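Local coordinates for major capsid protein (Norovirus Hu/GI.7/TCH-060/USA/2003, PDB 4P25) that forms the norovirus capsid, its P domain binding fucosylated histo-blood group antigens such as Lewis Y, probably for attachment to host cells, at residues A[102-116]-A[152-165]. Numbering follows the deposited sequence.
With GAL (beta-D-galactopyranose), chain E; FUC (alpha-L-fucopyranose), chain B.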
ATOM      1  N   PRO A 102       4.296  -2.917 -13.099  1.00  8.39           N
ATOM      2  CA  PRO A 102       5.672  -2.782 -12.593  1.00  8.11           C
ATOM      3  C   PRO A 102       6.619  -2.144 -13.605  1.00  9.42           C
ATOM      4  O   PRO A 102       6.405  -2.263 -14.819  1.00  8.62           O
ATOM      5  CB  PRO A 102       6.100  -4.233 -12.330  1.00  8.30           C
ATOM      6  CG  PRO A 102       4.811  -5.007 -12.185  1.00  8.25           C
ATOM      7  CD  PRO A 102       3.832  -4.320 -13.099  1.00  9.22           C
ATOM      8  N   ASP A 103       7.655  -1.476 -13.104  1.00  9.09           N
ATOM      9  CA  ASP A 103       8.630  -0.815 -13.972  1.00  8.37           C
ATOM     10  C   ASP A 103      10.069  -1.212 -13.662  1.00  7.24           C
ATOM     11  O   ASP A 103      11.006  -0.445 -13.901  1.00 10.13           O
ATOM     12  CB  ASP A 103       8.458   0.714 -13.942  1.00 10.72           C
ATOM     13  CG  ASP A 103       9.035   1.357 -12.683  1.00 10.59           C
ATOM     14  OD1 ASP A 103       9.207   0.661 -11.662  1.00 12.46           O
ATOM     15  OD2 ASP A 103       9.304   2.576 -12.715  1.00 10.44           O
ATOM     16  N   ILE A 104      10.250  -2.417 -13.133  1.00  9.93           N
ATOM     17  CA  ILE A 104      11.595  -2.915 -12.861  1.00 12.18           C
ATOM     18  C   ILE A 104      12.125  -3.553 -14.144  1.00 10.10           C
ATOM     19  O   ILE A 104      11.706  -4.645 -14.531  1.00 12.21           O
ATOM     20  CB  ILE A 104      11.600  -3.928 -11.695  1.00 10.37           C
ATOM     21  CG1 ILE A 104      10.691  -3.445 -10.553  1.00  9.65           C
ATOM     22  CG2 ILE A 104      13.019  -4.182 -11.205  1.00 11.77           C
ATOM     23  CD1 ILE A 104      11.074  -2.096  -9.956  1.00 11.49           C
ATOM     24  N   GLY A 105      13.036  -2.861 -14.816  1.00  9.43           N
ATOM     25  CA  GLY A 105      13.433  -3.267 -16.152  1.00 10.71           C
ATOM     26  C   GLY A 105      14.466  -4.368 -16.244  1.00 13.24           C
ATOM     27  O   GLY A 105      15.186  -4.648 -15.285  1.00 14.91           O
ATOM     28  N   ALA A 106      14.511  -5.002 -17.414  1.00 13.69           N
ATOM     29  CA  ALA A 106      15.578  -5.928 -17.795  1.00 14.20           C
ATOM     30  C   ALA A 106      15.810  -7.061 -16.806  1.00 13.66           C
ATOM     31  O   ALA A 106      16.936  -7.297 -16.366  1.00 17.11           O
ATOM     32  CB  ALA A 106      16.876  -5.169 -18.067  1.00 16.65           C
ATOM     33  N   CYS A 107      14.732  -7.756 -16.466  1.00 12.45           N
ATOM     34  CA  CYS A 107      14.806  -8.894 -15.563  1.00 11.70           C
ATOM     35  C   CYS A 107      13.553  -9.738 -15.720  1.00 10.54           C
ATOM     36  O   CYS A 107      12.553  -9.284 -16.284  1.00 11.67           O
ATOM     37  CB  CYS A 107      14.970  -8.438 -14.106  1.00 11.06           C
ATOM     38  SG  CYS A 107      13.655  -7.345 -13.470  1.00 12.29           S
ATOM     39  N   ASP A 108      13.613 -10.976 -15.245  1.00 10.89           N
ATOM     40  CA  ASP A 108      12.411 -11.781 -15.123  1.00 10.19           C
ATOM     41  C   ASP A 108      11.591 -11.303 -13.934  1.00  9.21           C
ATOM     42  O   ASP A 108      12.142 -10.910 -12.899  1.00 10.35           O
ATOM     43  CB  ASP A 108      12.761 -13.255 -14.930  1.00  9.54           C
ATOM     44  CG  ASP A 108      13.043 -13.977 -16.236  1.00 12.36           C
ATOM     45  OD1 ASP A 108      13.361 -13.323 -17.255  1.00 14.98           O
ATOM     46  OD2 ASP A 108      12.961 -15.223 -16.223  1.00 14.16           O
ATOM     47  N   TRP A 109      10.274 -11.329 -14.090  1.00  9.43           N
ATOM     48  CA  TRP A 109       9.358 -11.061 -12.996  1.00  9.02           C
ATOM     49  C   TRP A 109       8.697 -12.347 -12.544  1.00  9.99           C
ATOM     50  O   TRP A 109       8.480 -13.257 -13.340  1.00  9.70           O
ATOM     51  CB  TRP A 109       8.260 -10.091 -13.429  1.00  9.03           C
ATOM     52  CG  TRP A 109       8.732  -8.720 -13.753  1.00  9.32           C
ATOM     53  CD1 TRP A 109       9.966  -8.188 -13.510  1.00  9.24           C
ATOM     54  CD2 TRP A 109       7.964  -7.692 -14.379  1.00  8.78           C
ATOM     55  NE1 TRP A 109      10.010  -6.884 -13.954  1.00  8.24           N
ATOM     56  CE2 TRP A 109       8.792  -6.557 -14.494  1.00 10.62           C
ATOM     57  CE3 TRP A 109       6.651  -7.621 -14.861  1.00  8.90           C
ATOM     58  CZ2 TRP A 109       8.349  -5.364 -15.067  1.00 12.76           C
ATOM     59  CZ3 TRP A 109       6.212  -6.439 -15.431  1.00  9.30           C
ATOM     60  CH2 TRP A 109       7.059  -5.327 -15.534  1.00  9.67           C
ATOM     61  N   HIS A 110       8.367 -12.409 -11.262  1.00  7.98           N
ATOM     62  CA  HIS A 110       7.605 -13.515 -10.721  1.00  8.46           C
ATOM     63  C   HIS A 110       6.457 -12.912  -9.938  1.00 10.70           C
ATOM     64  O   HIS A 110       6.657 -12.270  -8.908  1.00 10.52           O
ATOM     65  CB  HIS A 110       8.521 -14.394  -9.879  1.00 10.87           C
ATOM     66  CG  HIS A 110       9.745 -14.825 -10.625  1.00 10.53           C
ATOM     67  ND1 HIS A 110      10.962 -14.191 -10.488  1.00  9.35           N
ATOM     68  CD2 HIS A 110       9.958 -15.869 -11.464  1.00 12.85           C
ATOM     69  CE1 HIS A 110      11.862 -14.806 -11.234  1.00 12.41           C
ATOM     70  NE2 HIS A 110      11.278 -15.828 -11.835  1.00 12.67           N
ATOM     71  N   VAL A 111       5.253 -13.093 -10.474  1.00  8.63           N
ATOM     72  CA  VAL A 111       4.081 -12.335 -10.056  1.00  9.27           C
ATOM     73  C   VAL A 111       3.072 -13.291  -9.459  1.00  9.17           C
ATOM     74  O   VAL A 111       2.680 -14.268 -10.102  1.00  8.75           O
ATOM     75  CB  VAL A 111       3.441 -11.635 -11.276  1.00  8.50           C
ATOM     76  CG1 VAL A 111       2.275 -10.751 -10.845  1.00 11.48           C
ATOM     77  CG2 VAL A 111       4.484 -10.818 -12.042  1.00 11.31           C
ATOM     78  N   SER A 112       2.652 -13.027  -8.225  1.00  9.20           N
ATOM     79  CA  SER A 112       1.717 -13.926  -7.546  1.00  8.75           C
ATOM     80  C   SER A 112       0.282 -13.457  -7.712  1.00  7.25           C
ATOM     81  O   SER A 112      -0.090 -12.386  -7.222  1.00 10.18           O
ATOM     82  CB  SER A 112       2.060 -14.042  -6.068  1.00 10.36           C
ATOM     83  OG  SER A 112       1.252 -15.038  -5.465  1.00 13.09           O
ATOM     84  N   THR A 113      -0.524 -14.263  -8.400  1.00  8.94           N
ATOM     85  CA  THR A 113      -1.901 -13.871  -8.710  1.00  9.03           C
ATOM     86  C   THR A 113      -2.957 -14.835  -8.169  1.00  8.79           C
ATOM     87  O   THR A 113      -2.678 -16.009  -7.900  1.00  9.01           O
ATOM     88  CB  THR A 113      -2.118 -13.734 -10.229  1.00  9.73           C
ATOM     89  OG1 THR A 113      -1.988 -15.013 -10.855  1.00 11.76           O
ATOM     90  CG2 THR A 113      -1.104 -12.788 -10.832  1.00 11.04           C
ATOM     91  N   PHE A 114      -4.169 -14.319  -8.013  1.00 11.02           N
ATOM     92  CA  PHE A 114      -5.322 -15.149  -7.685  1.00 10.13           C
ATOM     93  C   PHE A 114      -6.447 -14.918  -8.688  1.00 11.52           C
ATOM     94  O   PHE A 114      -6.516 -13.868  -9.324  1.00 10.60           O
ATOM     95  CB  PHE A 114      -5.801 -14.913  -6.246  1.00 10.95           C
ATOM     96  CG  PHE A 114      -6.489 -13.581  -6.023  1.00 12.91           C
ATOM     97  CD1 PHE A 114      -5.751 -12.418  -5.869  1.00 16.01           C
ATOM     98  CD2 PHE A 114      -7.874 -13.510  -5.926  1.00 12.16           C
ATOM     99  CE1 PHE A 114      -6.384 -11.198  -5.649  1.00 14.48           C
ATOM    100  CE2 PHE A 114      -8.513 -12.291  -5.705  1.00 12.03           C
ATOM    101  CZ  PHE A 114      -7.763 -11.135  -5.564  1.00 12.60           C
ATOM    102  N   LYS A 115      -7.317 -15.911  -8.842  1.00 12.48           N
ATOM    103  CA  LYS A 115      -8.444 -15.781  -9.751  1.00 15.18           C
ATOM    104  C   LYS A 115      -9.539 -14.978  -9.070  1.00 10.96           C
ATOM    105  O   LYS A 115      -9.988 -15.325  -7.978  1.00 12.87           O
ATOM    106  CB  LYS A 115      -8.978 -17.150 -10.179  1.00 19.95           C
ATOM    107  CG  LYS A 115     -10.028 -17.067 -11.275  1.00 22.99           C
ATOM    108  CD  LYS A 115     -10.505 -18.438 -11.721  1.00 23.65           C
ATOM    109  CE  LYS A 115     -11.408 -18.318 -12.937  1.00 31.09           C
ATOM    110  NZ  LYS A 115     -11.673 -19.642 -13.558  1.00 37.17           N
ATOM    111  N   VAL A 116      -9.968 -13.894  -9.710  1.00 13.81           N
ATOM    112  CA  VAL A 116     -10.989 -13.052  -9.132  1.00 16.02           C
ATOM    113  C   VAL A 116     -12.370 -13.699  -9.254  1.00 24.68           C
ATOM    114  O   VAL A 116     -12.940 -14.105  -8.248  1.00 30.28           O
ATOM    115  CB  VAL A 116     -11.021 -11.660  -9.763  1.00 18.93           C
ATOM    116  CG1 VAL A 116     -12.090 -10.809  -9.106  1.00 21.85           C
ATOM    117  CG2 VAL A 116      -9.659 -11.010  -9.637  1.00 18.10           C
ATOM    118  N   THR A 152      -6.302 -19.593 -14.810  1.00 15.24           N
ATOM    119  CA  THR A 152      -7.283 -19.370 -15.865  1.00 14.68           C
ATOM    120  C   THR A 152      -8.079 -18.112 -15.550  1.00 13.25           C
ATOM    121  O   THR A 152      -8.072 -17.624 -14.419  1.00 14.02           O
ATOM    122  CB  THR A 152      -8.272 -20.547 -15.998  1.00 20.28           C
ATOM    123  OG1 THR A 152      -8.995 -20.705 -14.770  1.00 23.64           O
ATOM    124  CG2 THR A 152      -7.546 -21.849 -16.334  1.00 24.10           C
ATOM    125  N   GLY A 153      -8.758 -17.582 -16.560  1.00 14.39           N
ATOM    126  CA  GLY A 153      -9.627 -16.433 -16.381  1.00 13.40           C
ATOM    127  C   GLY A 153      -8.949 -15.156 -15.907  1.00  9.65           C
ATOM    128  O   GLY A 153      -7.808 -14.862 -16.269  1.00 12.30           O
ATOM    129  N   ASP A 154      -9.680 -14.405 -15.088  1.00 12.19           N
ATOM    130  CA  ASP A 154      -9.292 -13.080 -14.616  1.00 10.62           C
ATOM    131  C   ASP A 154      -8.339 -13.208 -13.427  1.00 11.38           C
ATOM    132  O   ASP A 154      -8.756 -13.567 -12.326  1.00 14.40           O
ATOM    133  CB  ASP A 154     -10.578 -12.338 -14.233  1.00 11.98           C
ATOM    134  CG  ASP A 154     -10.350 -10.898 -13.777  1.00 14.05           C
ATOM    135  OD1 ASP A 154      -9.214 -10.380 -13.837  1.00 14.85           O
ATOM    136  OD2 ASP A 154     -11.358 -10.279 -13.360  1.00 18.08           O
ATOM    137  N   GLN A 155      -7.060 -12.914 -13.661  1.00  9.50           N
ATOM    138  CA  GLN A 155      -6.031 -13.039 -12.632  1.00  8.82           C
ATOM    139  C   GLN A 155      -5.552 -11.673 -12.168  1.00  8.83           C
ATOM    140  O   GLN A 155      -5.243 -10.804 -12.987  1.00 10.04           O
ATOM    141  CB  GLN A 155      -4.828 -13.830 -13.163  1.00 10.72           C
ATOM    142  CG  GLN A 155      -5.111 -15.287 -13.508  1.00 10.79           C
ATOM    143  CD  GLN A 155      -5.241 -16.189 -12.284  1.00 11.07           C
ATOM    144  OE1 GLN A 155      -4.485 -16.068 -11.316  1.00 11.04           O
ATOM    145  NE2 GLN A 155      -6.202 -17.104 -12.330  1.00 13.24           N
ATOM    146  N   LEU A 156      -5.494 -11.484 -10.851  1.00  8.62           N
ATOM    147  CA  LEU A 156      -5.016 -10.240 -10.265  1.00  7.67           C
ATOM    148  C   LEU A 156      -3.901 -10.552  -9.298  1.00  7.88           C
ATOM    149  O   LEU A 156      -4.020 -11.453  -8.468  1.00 10.74           O
ATOM    150  CB  LEU A 156      -6.152  -9.520  -9.532  1.00  8.66           C
ATOM    151  CG  LEU A 156      -5.801  -8.353  -8.601  1.00  9.50           C
ATOM    152  CD1 LEU A 156      -5.175  -7.200  -9.364  1.00  8.84           C
ATOM    153  CD2 LEU A 156      -7.054  -7.892  -7.871  1.00 10.91           C
ATOM    154  N   GLY A 157      -2.807  -9.810  -9.406  1.00 10.17           N
ATOM    155  CA  GLY A 157      -1.675 -10.096  -8.549  1.00 16.59           C
ATOM    156  C   GLY A 157      -0.636  -9.012  -8.394  1.00  9.07           C
ATOM    157  O   GLY A 157      -0.780  -7.892  -8.889  1.00  9.07           O
ATOM    158  N   THR A 158       0.423  -9.381  -7.687  1.00  7.41           N
ATOM    159  CA  THR A 158       1.462  -8.456  -7.269  1.00  8.64           C
ATOM    160  C   THR A 158       2.835  -9.038  -7.579  1.00  9.68           C
ATOM    161  O   THR A 158       3.057 -10.239  -7.415  1.00 11.96           O
ATOM    162  CB  THR A 158       1.340  -8.194  -5.754  1.00 11.12           C
ATOM    163  OG1 THR A 158       0.035  -7.667  -5.467  1.00 12.21           O
ATOM    164  CG2 THR A 158       2.395  -7.210  -5.274  1.00 11.51           C
ATOM    165  N   LEU A 159       3.752  -8.191  -8.038  1.00  8.16           N
ATOM    166  CA  LEU A 159       5.143  -8.602  -8.222  1.00 10.02           C
ATOM    167  C   LEU A 159       5.702  -9.134  -6.908  1.00  9.36           C
ATOM    168  O   LEU A 159       5.697  -8.428  -5.898  1.00  9.60           O
ATOM    169  CB  LEU A 159       5.982  -7.414  -8.700  1.00  9.44           C
ATOM    170  CG  LEU A 159       7.449  -7.714  -9.021  1.00  9.13           C
ATOM    171  CD1 LEU A 159       7.550  -8.676 -10.194  1.00 10.40           C
ATOM    172  CD2 LEU A 159       8.205  -6.425  -9.305  1.00 10.78           C
ATOM    173  N   ALA A 160       6.182 -10.375  -6.925  1.00  8.03           N
ATOM    174  CA  ALA A 160       6.690 -11.021  -5.714  1.00  8.53           C
ATOM    175  C   ALA A 160       8.212 -10.967  -5.600  1.00  7.61           C
ATOM    176  O   ALA A 160       8.749 -10.711  -4.523  1.00 10.35           O
ATOM    177  CB  ALA A 160       6.210 -12.462  -5.640  1.00 10.71           C
ATOM    178  N   TRP A 161       8.895 -11.235  -6.710  1.00  8.17           N
ATOM    179  CA  TRP A 161      10.354 -11.189  -6.762  1.00  9.05           C
ATOM    180  C   TRP A 161      10.853 -11.082  -8.198  1.00 11.48           C
ATOM    181  O   TRP A 161      10.092 -11.296  -9.137  1.00 10.86           O
ATOM    182  CB  TRP A 161      11.003 -12.378  -6.031  1.00  9.07           C
ATOM    183  CG  TRP A 161      10.616 -13.780  -6.490  1.00  9.06           C
ATOM    184  CD1 TRP A 161       9.443 -14.429  -6.234  1.00  7.87           C
ATOM    185  CD2 TRP A 161      11.437 -14.714  -7.210  1.00 10.30           C
ATOM    186  NE1 TRP A 161       9.467 -15.695  -6.776  1.00  8.19           N
ATOM    187  CE2 TRP A 161      10.685 -15.895  -7.380  1.00  8.76           C
ATOM    188  CE3 TRP A 161      12.732 -14.659  -7.745  1.00 12.32           C
ATOM    189  CZ2 TRP A 161      11.179 -17.013  -8.056  1.00 11.78           C
ATOM    190  CZ3 TRP A 161      13.229 -15.783  -8.414  1.00 12.81           C
ATOM    191  CH2 TRP A 161      12.449 -16.936  -8.564  1.00 11.21           C
ATOM    192  N   VAL A 162      12.126 -10.732  -8.359  1.00  7.66           N
ATOM    193  CA  VAL A 162      12.722 -10.611  -9.688  1.00 10.42           C
ATOM    194  C   VAL A 162      14.023 -11.405  -9.765  1.00 10.07           C
ATOM    195  O   VAL A 162      14.656 -11.669  -8.743  1.00 11.35           O
ATOM    196  CB  VAL A 162      12.981  -9.134 -10.074  1.00 11.94           C
ATOM    197  CG1 VAL A 162      11.676  -8.355 -10.104  1.00 10.86           C
ATOM    198  CG2 VAL A 162      13.976  -8.487  -9.114  1.00 11.61           C
ATOM    199  N   SER A 163      14.415 -11.789 -10.977  1.00 10.87           N
ATOM    200  CA  SER A 163      15.622 -12.585 -11.192  1.00  9.01           C
ATOM    201  C   SER A 163      16.224 -12.235 -12.561  1.00 10.82           C
ATOM    202  O   SER A 163      15.561 -11.582 -13.369  1.00 12.47           O
ATOM    203  CB  SER A 163      15.288 -14.079 -11.084  1.00 12.25           C
ATOM    204  OG  SER A 163      14.378 -14.476 -12.095  1.00 13.08           O
ATOM    205  N   PRO A 164      17.486 -12.638 -12.818  1.00 13.33           N
ATOM    206  CA  PRO A 164      18.137 -12.269 -14.084  1.00 12.39           C
ATOM    207  C   PRO A 164      17.417 -12.791 -15.331  1.00 13.57           C
ATOM    208  O   PRO A 164      16.798 -13.853 -15.297  1.00 15.39           O
ATOM    209  CB  PRO A 164      19.518 -12.927 -13.966  1.00 16.57           C
ATOM    210  CG  PRO A 164      19.759 -13.023 -12.510  1.00 17.69           C
ATOM    211  CD  PRO A 164      18.422 -13.331 -11.912  1.00 12.56           C
ATOM    212  N   SER A 165      17.503 -12.041 -16.424  1.00 11.77           N
ATOM    213  CA  SER A 165      16.862 -12.444 -17.671  1.00 13.44           C
ATOM    214  C   SER A 165      17.580 -13.636 -18.282  1.00 17.24           C
ATOM    215  O   SER A 165      16.965 -14.479 -18.933  1.00 18.91           O
ATOM    216  CB  SER A 165      16.848 -11.280 -18.668  1.00 14.72           C
ATOM    217  OG  SER A 165      16.018 -10.225 -18.212  1.00 15.64           O
TER
HETATM  218  C1  GAL E   2      15.853 -19.422 -13.717  1.00 11.19           C
HETATM  219  C2  GAL E   2      14.692 -18.535 -13.299  1.00 10.86           C
HETATM  220  C3  GAL E   2      14.376 -17.552 -14.414  1.00 15.28           C
HETATM  221  C4  GAL E   2      15.636 -16.790 -14.791  1.00 11.94           C
HETATM  222  C5  GAL E   2      16.744 -17.773 -15.127  1.00 15.30           C
HETATM  223  C6  GAL E   2      18.014 -17.005 -15.498  1.00 19.27           C
HETATM  224  O2  GAL E   2      13.539 -19.347 -13.034  1.00 15.65           O
HETATM  225  O3  GAL E   2      13.372 -16.628 -13.969  1.00 13.76           O
HETATM  226  O4  GAL E   2      16.044 -15.965 -13.689  1.00 14.09           O
HETATM  227  O5  GAL E   2      17.004 -18.608 -13.989  1.00 14.60           O
HETATM  228  O6  GAL E   2      18.939 -17.891 -16.134  1.00 23.42           O
HETATM  229  C1  FUC B   3      12.927 -18.926 -11.806  1.00 13.55           C
HETATM  230  C2  FUC B   3      11.533 -19.523 -11.703  1.00 17.48           C
HETATM  231  C3  FUC B   3      11.630 -21.039 -11.715  1.00 18.75           C
HETATM  232  C4  FUC B   3      12.584 -21.496 -10.622  1.00 22.90           C
HETATM  233  C5  FUC B   3      13.919 -20.788 -10.786  1.00 21.28           C
HETATM  234  C6  FUC B   3      14.875 -21.242  -9.682  1.00 27.52           C
HETATM  235  O2  FUC B   3      10.741 -19.086 -12.816  1.00 19.91           O
HETATM  236  O3  FUC B   3      10.330 -21.604 -11.482  1.00 25.05           O
HETATM  237  O4  FUC B   3      12.028 -21.179  -9.338  1.00 38.73           O
HETATM  238  O5  FUC B   3      13.722 -19.370 -10.698  1.00 17.63           O
HETATM  239  O   HOH W   1      18.605  -9.312 -15.769  1.00 19.36           O
HETATM  240  O   HOH W   2      13.620 -11.298 -18.912  1.00 16.30           O
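The imidazole of His110 lies flat over the six-membered ring of Trp161 in a face-to-face stack, centroids 3.5 Å apart and planes 16° from parallel, while His110 CB sits over the five-membered ring as a CH-pi contact. The edges of both rings meet sugar: His110 NE2 donates to galactose O3 at 3.1 Å, and fucose O5 lies in the indole plane near Trp161 CH2. On the other face of the sheet, Pro102 CB covers one face of the Trp109 indole, whose NE1 donates in the ring plane to Ile104 O. Leu159 crosses Trp109 at about a right angle, its CD1 3.6 Å from Trp109 CB.

Strands 108-115 and 154-163 are antiparallel neighbours in the beta-barrel of the P2 subdomain, which carries the glycan site, with the register shifted by one at a classic beta bulge: Ala160 and Trp161 both face His110, whose O accepts from Ala160 N at 2.8 Å and weakly from Trp161 N. At the glycan end, galactose O3 donates to Asp108 OD2 at 2.7 Å and O4 to Pro164 O; Asp108 OD1 forms a salt bridge with Lys131. Toward the far end, Thr113 OG1 donates to a lone pair of Gln155 OE1 at 2.7 Å, and Gln155 NE2 donates to Thr152 O.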